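Local coordinates for DPSA (Streptomyces coelicolor, PDB 4CY9), which probably oxidises iron and stores the ferric product inside a ferritin-like, twelve-subunit Dps cage, and probably binds DNA, at residues V61-V64 against R65-D69; V115-G118 against V119-M123; P135-E138 against D139-G143. All blocks are in the same frame, centred on the assembly; numbering follows the deposited sequence. Where two conformers were deposited one is given.

Contact 1 of 3, residues V61-V64 against R65-D69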
loop_
_atom_site.group_PDB
_atom_site.type_symbol
_atom_site.label_atom_id
_atom_site.label_comp_id
_atom_site.label_asym_id
_atom_site.label_seq_id
_atom_site.Cartn_x
_atom_site.Cartn_y
_atom_site.Cartn_z
ATOM N N VAL A 61 8.664 14.678 16.083
ATOM C CA VAL A 61 9.703 13.783 16.656
ATOM C C VAL A 61 10.371 13.048 15.505
ATOM O O VAL A 61 11.599 12.947 15.373
ATOM C CB VAL A 61 9.086 12.731 17.626
ATOM C CG1 VAL A 61 10.156 11.668 17.998
ATOM C CG2 VAL A 61 8.676 13.478 18.917
ATOM N N ASP A 62 9.521 12.514 14.612
ATOM C CA ASP A 62 10.068 11.724 13.507
ATOM C C ASP A 62 10.900 12.586 12.555
ATOM O O ASP A 62 11.967 12.152 12.127
ATOM C CB ASP A 62 8.918 11.110 12.615
ATOM C CG ASP A 62 8.049 10.071 13.400
ATOM O OD1 ASP A 62 8.515 9.538 14.413
ATOM O OD2 ASP A 62 6.870 9.888 12.928
ATOM N N GLN A 63 10.418 13.793 12.279
ATOM C CA GLN A 63 11.116 14.711 11.361
ATOM C C GLN A 63 12.472 15.139 11.969
ATOM O O GLN A 63 13.538 15.227 11.244
ATOM C CB GLN A 63 10.252 15.982 11.072
ATOM C CG GLN A 63 11.007 16.822 10.048
ATOM C CD GLN A 63 10.294 17.510 8.803
ATOM O OE1 GLN A 63 9.060 17.637 8.629
ATOM N NE2 GLN A 63 11.156 17.985 7.936
ATOM N N VAL A 64 12.471 15.433 13.269
ATOM C CA VAL A 64 13.738 15.853 13.922
ATOM C C VAL A 64 14.741 14.698 14.025
ATOM O O VAL A 64 15.963 14.902 13.849
ATOM C CB VAL A 64 13.427 16.467 15.345
ATOM C CG1 VAL A 64 14.737 16.788 16.140
ATOM C CG2 VAL A 64 12.611 17.807 15.150
ATOM N N ARG A 65 14.243 13.491 14.282
ATOM C CA ARG A 65 15.202 12.346 14.249
ATOM C C ARG A 65 15.804 12.198 12.821
ATOM O O ARG A 65 17.022 11.871 12.721
ATOM C CB ARG A 65 14.464 10.989 14.618
ATOM C CG ARG A 65 14.179 11.004 16.152
ATOM C CD ARG A 65 13.101 9.870 16.426
ATOM N NE ARG A 65 12.973 9.719 17.910
ATOM C CZ ARG A 65 12.080 8.842 18.464
ATOM N NH1 ARG A 65 11.194 8.187 17.643
ATOM N NH2 ARG A 65 12.117 8.704 19.757
ATOM N N ASP A 66 15.019 12.414 11.775
ATOM C CA ASP A 66 15.527 12.344 10.411
ATOM C C ASP A 66 16.603 13.460 10.197
ATOM O O ASP A 66 17.645 13.233 9.551
ATOM C CB ASP A 66 14.411 12.528 9.356
ATOM C CG ASP A 66 13.507 11.270 9.168
ATOM O OD1 ASP A 66 13.897 10.224 9.616
ATOM O OD2 ASP A 66 12.430 11.443 8.510
ATOM N N MET A 67 16.299 14.679 10.669
ATOM C CA MET A 67 17.291 15.811 10.563
ATOM C C MET A 67 18.607 15.402 11.276
ATOM O O MET A 67 19.682 15.612 10.667
ATOM C CB MET A 67 16.741 17.086 11.316
ATOM C CG MET A 67 15.529 17.655 10.485
ATOM S SD MET A 67 15.098 19.127 11.512
ATOM C CE MET A 67 13.467 19.358 10.792
ATOM N N ALA A 68 18.524 14.796 12.448
ATOM C CA ALA A 68 19.761 14.444 13.197
ATOM C C ALA A 68 20.549 13.417 12.368
ATOM O O ALA A 68 21.778 13.497 12.262
ATOM C CB ALA A 68 19.371 13.830 14.592
ATOM N N ASP A 69 19.857 12.393 11.798
ATOM C CA ASP A 69 20.502 11.369 10.934
ATOM C C ASP A 69 21.226 12.051 9.813
ATOM O O ASP A 69 22.395 11.668 9.488
ATOM C CB ASP A 69 19.432 10.444 10.231
ATOM C CG ASP A 69 18.888 9.400 11.168
ATOM O OD1 ASP A 69 19.679 9.108 12.079
ATOM O OD2 ASP A 69 17.734 8.838 11.009
HETATM O O HOH W 1 10.769 8.253 14.813
HETATM O O HOH W 2 12.550 9.189 12.058
#
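Val61 and Arg65, one helical turn apart, lie side by side, and the valine methyl packs on the flat face of the charged group. Val61 CG1 sits over the centre of one guanidinium face, 3.5 Å from Arg65 CZ. With its CG anti to the carbonyl carbon (chi1 -73°), Arg65 starts back toward the preceding turn, and its extended chain carries the guanidinium along the helix to the methyl. A branched valine offers just such a compact methyl to cover the plane. In the other contact between aliphatic parts, the Met67 side chain runs obliquely across that of Gln63, CE to CG at 3.6 Å, a distance that is doubtful because Gln63 has two conformers.

The polar links pass through water. Arg65 NH1 and Asp62 OD1 are 4.4 Å apart, beyond a salt bridge, and a single water joins them: it donates to Asp62 OD1 at 2.6 Å and accepts from Arg65 NH1 at 2.9 Å, lying in the guanidinium plane at its edge. A second water donates both to Asp62 O and to Asp66 OD1, at 3.0 Å from each oxygen. Regular helical bonds run beneath.

These pairs, four residues apart, belong to helix 50-77 of the ferritin-like four-helix bundle. Val64 and Met67 pack on Leu148 of helix 135-158, while Arg65 faces His35 and Lys39 of helix 14-44 and also meets Arg65 of a neighbouring subunit. Covered by a methyl on one face and hydrated at its edge, the guanidinium is probably buried at modest cost, and its water-mediated link to Asp62 is likely to ease the meeting of like charges at the interface.

Contact 2 of 3, residues V115-G118 against V119-M123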
loop_
_atom_site.group_PDB
_atom_site.type_symbol
_atom_site.label_atom_id
_atom_site.label_comp_id
_atom_site.label_asym_id
_atom_site.label_seq_id
_atom_site.Cartn_x
_atom_site.Cartn_y
_atom_site.Cartn_z
ATOM N N VAL A 115 12.456 26.701 23.579
ATOM C CA VAL A 115 13.436 25.713 23.119
ATOM C C VAL A 115 13.656 25.982 21.579
ATOM O O VAL A 115 14.817 25.980 21.126
ATOM C CB VAL A 115 12.901 24.273 23.309
ATOM C CG1 VAL A 115 13.843 23.284 22.618
ATOM C CG2 VAL A 115 12.947 23.989 24.855
ATOM N N TYR A 116 12.534 26.075 20.825
ATOM C CA TYR A 116 12.686 26.174 19.378
ATOM C C TYR A 116 13.378 27.508 19.001
ATOM O O TYR A 116 14.108 27.560 18.037
ATOM C CB TYR A 116 11.315 26.171 18.666
ATOM C CG TYR A 116 11.007 24.756 18.250
ATOM C CD1 TYR A 116 10.417 23.896 19.192
ATOM C CD2 TYR A 116 11.306 24.256 16.981
ATOM C CE1 TYR A 116 10.160 22.527 18.804
ATOM C CE2 TYR A 116 11.045 22.929 16.579
ATOM C CZ TYR A 116 10.471 22.096 17.503
ATOM O OH TYR A 116 10.266 20.760 17.196
ATOM N N THR A 117 13.160 28.584 19.768
ATOM C CA THR A 117 13.926 29.828 19.397
ATOM C C THR A 117 15.427 29.611 19.502
ATOM O O THR A 117 16.128 30.042 18.620
ATOM C CB THR A 117 13.446 30.977 20.293
ATOM O OG1 THR A 117 14.373 32.139 20.219
ATOM C CG2 THR A 117 12.175 31.275 20.068
ATOM N N GLY A 118 15.893 28.843 20.530
ATOM C CA GLY A 118 17.307 28.539 20.635
ATOM C C GLY A 118 17.788 27.675 19.477
ATOM O O GLY A 118 18.895 27.882 18.944
ATOM N N VAL A 119 16.971 26.678 19.121
ATOM C CA VAL A 119 17.398 25.757 18.080
ATOM C C VAL A 119 17.448 26.514 16.728
ATOM O O VAL A 119 18.405 26.369 15.921
ATOM C CB VAL A 119 16.369 24.563 17.967
ATOM C CG1 VAL A 119 16.835 23.709 16.760
ATOM C CG2 VAL A 119 16.561 23.609 19.209
ATOM N N VAL A 120 16.422 27.324 16.456
ATOM C CA VAL A 120 16.313 28.050 15.157
ATOM C C VAL A 120 17.501 29.046 15.098
ATOM O O VAL A 120 18.143 29.172 14.045
ATOM C CB VAL A 120 14.940 28.781 15.066
ATOM C CG1 VAL A 120 15.039 29.856 13.915
ATOM C CG2 VAL A 120 13.916 27.650 14.738
ATOM N N GLU A 121 17.759 29.748 16.167
ATOM C CA GLU A 121 18.893 30.696 16.073
ATOM C C GLU A 121 20.221 29.960 15.909
ATOM O O GLU A 121 21.064 30.484 15.131
ATOM C CB GLU A 121 19.002 31.590 17.405
ATOM C CG GLU A 121 17.802 32.531 17.366
ATOM C CD GLU A 121 17.675 33.354 18.698
ATOM O OE1 GLU A 121 18.253 32.984 19.734
ATOM O OE2 GLU A 121 16.873 34.304 18.691
ATOM N N GLY A 122 20.421 28.802 16.555
ATOM C CA GLY A 122 21.632 27.999 16.376
ATOM C C GLY A 122 21.752 27.525 14.938
ATOM O O GLY A 122 22.865 27.525 14.362
ATOM N N MET A 123 20.609 27.096 14.366
ATOM C CA MET A 123 20.657 26.623 12.943
ATOM C C MET A 123 20.917 27.785 11.998
ATOM O O MET A 123 21.669 27.626 11.028
ATOM C CB MET A 123 19.295 25.994 12.559
ATOM C CG MET A 123 19.170 24.590 13.268
ATOM S SD MET A 123 20.219 23.297 12.584
ATOM C CE MET A 123 19.259 22.849 11.098
#
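Thr117 and Glu121 stand side by side on helix 105-133 and point the same way, one turn apart. Thr117 turns its hydroxyl rather than its methyl along the helix, OG1 lying anti to the backbone N (chi1 166°), and this brings OG1 within 3.6 Å of Glu121 OE2, close but longer than a normal hydrogen bond. Glu121 keeps its extended chain alongside the preceding turn, with CG 3.3 Å from Thr117 O, the carbonyl that accepts its own amide. Polar residues suit this flank, where a glycerol, probably from the crystallisation liquor, lies beside the Thr117 side chain.

Val115 CG1 faces Val119 CG2 loosely, at 4.4 Å, whereas Val120 settles CG2 against Tyr116 O at 3.3 Å. Beta-branched side chains such as these hold few rotamers in a helix and fill its flanks compactly. Gly118 accepts the amide of Gly122 at 3.0 Å, continuing the regular helical bonding with no side chain at either end.

Pro10 of a neighbouring subunit packs on Thr117, Val120 and Glu121. Within the chain, Tyr116 reaches between helices, its OH bonded to Gln60 of helix 50-77 and its ring meeting Phe151 of helix 135-158, while Val115 packs on Leu34 of helix 14-44.

Contact 3 of 3, residues P135-E138 against D139-G143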
loop_
_atom_site.group_PDB
_atom_site.type_symbol
_atom_site.label_atom_id
_atom_site.label_comp_id
_atom_site.label_asym_id
_atom_site.label_seq_id
_atom_site.Cartn_x
_atom_site.Cartn_y
_atom_site.Cartn_z
ATOM N N PRO A 135 28.405 24.876 0.001
ATOM C CA PRO A 135 26.998 25.133 -0.322
ATOM C C PRO A 135 26.163 23.835 -0.151
ATOM O O PRO A 135 24.957 23.928 0.065
ATOM C CB PRO A 135 26.986 25.506 -1.828
ATOM C CG PRO A 135 28.283 24.925 -2.361
ATOM C CD PRO A 135 29.285 25.107 -1.192
ATOM N N ALA A 136 26.727 22.634 -0.288
ATOM C CA ALA A 136 25.868 21.465 -0.139
ATOM C C ALA A 136 25.411 21.295 1.302
ATOM O O ALA A 136 24.252 20.952 1.568
ATOM C CB ALA A 136 26.665 20.187 -0.583
ATOM N N THR A 137 26.326 21.605 2.268
ATOM C CA THR A 137 25.930 21.504 3.683
ATOM C C THR A 137 25.011 22.661 4.021
ATOM O O THR A 137 24.069 22.514 4.793
ATOM C CB THR A 137 27.190 21.545 4.593
ATOM O OG1 THR A 137 28.039 20.424 4.262
ATOM C CG2 THR A 137 26.748 21.459 6.127
ATOM N N GLU A 138 25.339 23.873 3.479
ATOM C CA GLU A 138 24.437 24.993 3.732
ATOM C C GLU A 138 22.998 24.678 3.262
ATOM O O GLU A 138 22.054 24.936 3.994
ATOM C CB GLU A 138 24.970 26.190 2.904
ATOM C CG GLU A 138 24.135 27.475 3.225
ATOM C CD GLU A 138 24.451 28.603 2.228
ATOM O OE1 GLU A 138 24.926 28.328 1.128
ATOM O OE2 GLU A 138 24.154 29.767 2.505
ATOM N N ASP A 139 22.889 24.058 2.106
ATOM C CA ASP A 139 21.541 23.756 1.596
ATOM C C ASP A 139 20.843 22.776 2.557
ATOM O O ASP A 139 19.597 22.889 2.742
ATOM C CB ASP A 139 21.736 23.163 0.190
ATOM C CG ASP A 139 20.466 22.752 -0.457
ATOM O OD1 ASP A 139 19.625 23.550 -0.744
ATOM O OD2 ASP A 139 20.240 21.563 -0.662
ATOM N N LEU A 140 21.522 21.765 3.029
ATOM C CA LEU A 140 20.845 20.785 3.924
ATOM C C LEU A 140 20.333 21.569 5.147
ATOM O O LEU A 140 19.127 21.397 5.570
ATOM C CB LEU A 140 21.930 19.810 4.413
ATOM C CG LEU A 140 21.450 18.861 5.560
ATOM C CD1 LEU A 140 20.320 17.924 4.996
ATOM C CD2 LEU A 140 22.658 18.002 6.039
ATOM N N LEU A 141 21.198 22.438 5.728
ATOM C CA LEU A 141 20.767 23.098 6.945
ATOM C C LEU A 141 19.611 24.097 6.691
ATOM O O LEU A 141 18.750 24.293 7.580
ATOM C CB LEU A 141 21.976 23.895 7.584
ATOM C CG LEU A 141 23.087 22.953 8.096
ATOM C CD1 LEU A 141 24.287 23.868 8.475
ATOM C CD2 LEU A 141 22.608 22.124 9.307
ATOM N N ILE A 142 19.616 24.772 5.544
ATOM C CA ILE A 142 18.487 25.736 5.301
ATOM C C ILE A 142 17.102 25.042 5.233
ATOM O O ILE A 142 16.154 25.599 5.790
ATOM C CB ILE A 142 18.749 26.505 3.972
ATOM C CG1 ILE A 142 19.892 27.434 4.270
ATOM C CG2 ILE A 142 17.475 27.323 3.634
ATOM C CD1 ILE A 142 20.405 28.079 2.896
ATOM N N GLY A 143 17.004 23.904 4.551
ATOM C CA GLY A 143 15.717 23.175 4.535
ATOM C C GLY A 143 15.286 22.721 5.968
ATOM O O GLY A 143 14.076 22.824 6.299
#
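The carboxylate of Glu138 has the CD1 methyl of Ile142, one turn on, above one side of its plane, displaced from the centre but not at the rim; CD1 is 4.1 Å from Glu138 OE2. The other carboxylate, that of Asp139, is turned away from residues 135-138. With CG anti to its amide nitrogen (chi1 -175°), the extended chain of Glu138 runs alongside Ile142, CG coming nearest, 3.8 Å from Ile142 CD1, and the carboxylate lying beyond. Were Glu138 an alanine, Ile142 CD1 would probably lose the methylene and carboxylate beside it, and a gap would open along this flank.

Thr137 and Leu141 make a second, looser pair, Thr137 CG2 to Leu141 CD1 at 4.2 Å. While that methyl faces the leucine, Thr137 OG1 is hydrogen-bonded to Asp134 and Arg74. Pro135 suits the first turn because it has no N-H to leave without an acceptor there, while its carbonyl accepts Asp139 N at 2.9 Å. Leu141 faces inward onto Leu24, Met123 and Val127, giving the four-helix bundle an apolar seam.

Arg146 NH1 of a neighbouring subunit serves both Asp139 OD2, in a salt bridge, and Ala136 O, in a hydrogen bond, and Asp139 of a further subunit packs against Asp139 and Ile142. The chemistry is thus divided: leucine and threonine methyls bind the helix into its own bundle, while the acidic end of Asp139 ties it to the next subunit, whose arginine is likely to offset the negative charge gathered by the aspartates.

The three contacts come in series along the chain, each about two and a half turns of a long helix: contact 1 on helix 50-77, contact 2 on helix 105-133 and contact 3 on helix 135-158. With helix 14-44, which all three touch, these make up the ferritin-like four-helix bundle. Their centres are 15 to 16 Å apart. Contacts 1 and 2 meet where Val64 CG2 packs 4.3 Å from Tyr116 OH, and contacts 2 and 3 where Met123 CE lies 3.8 Å from Leu141 O; contacts 1 and 3 stay about 6 Å apart at their nearest atoms. Each also borders other subunits, so the same helices build both the bundle and the dodecamer.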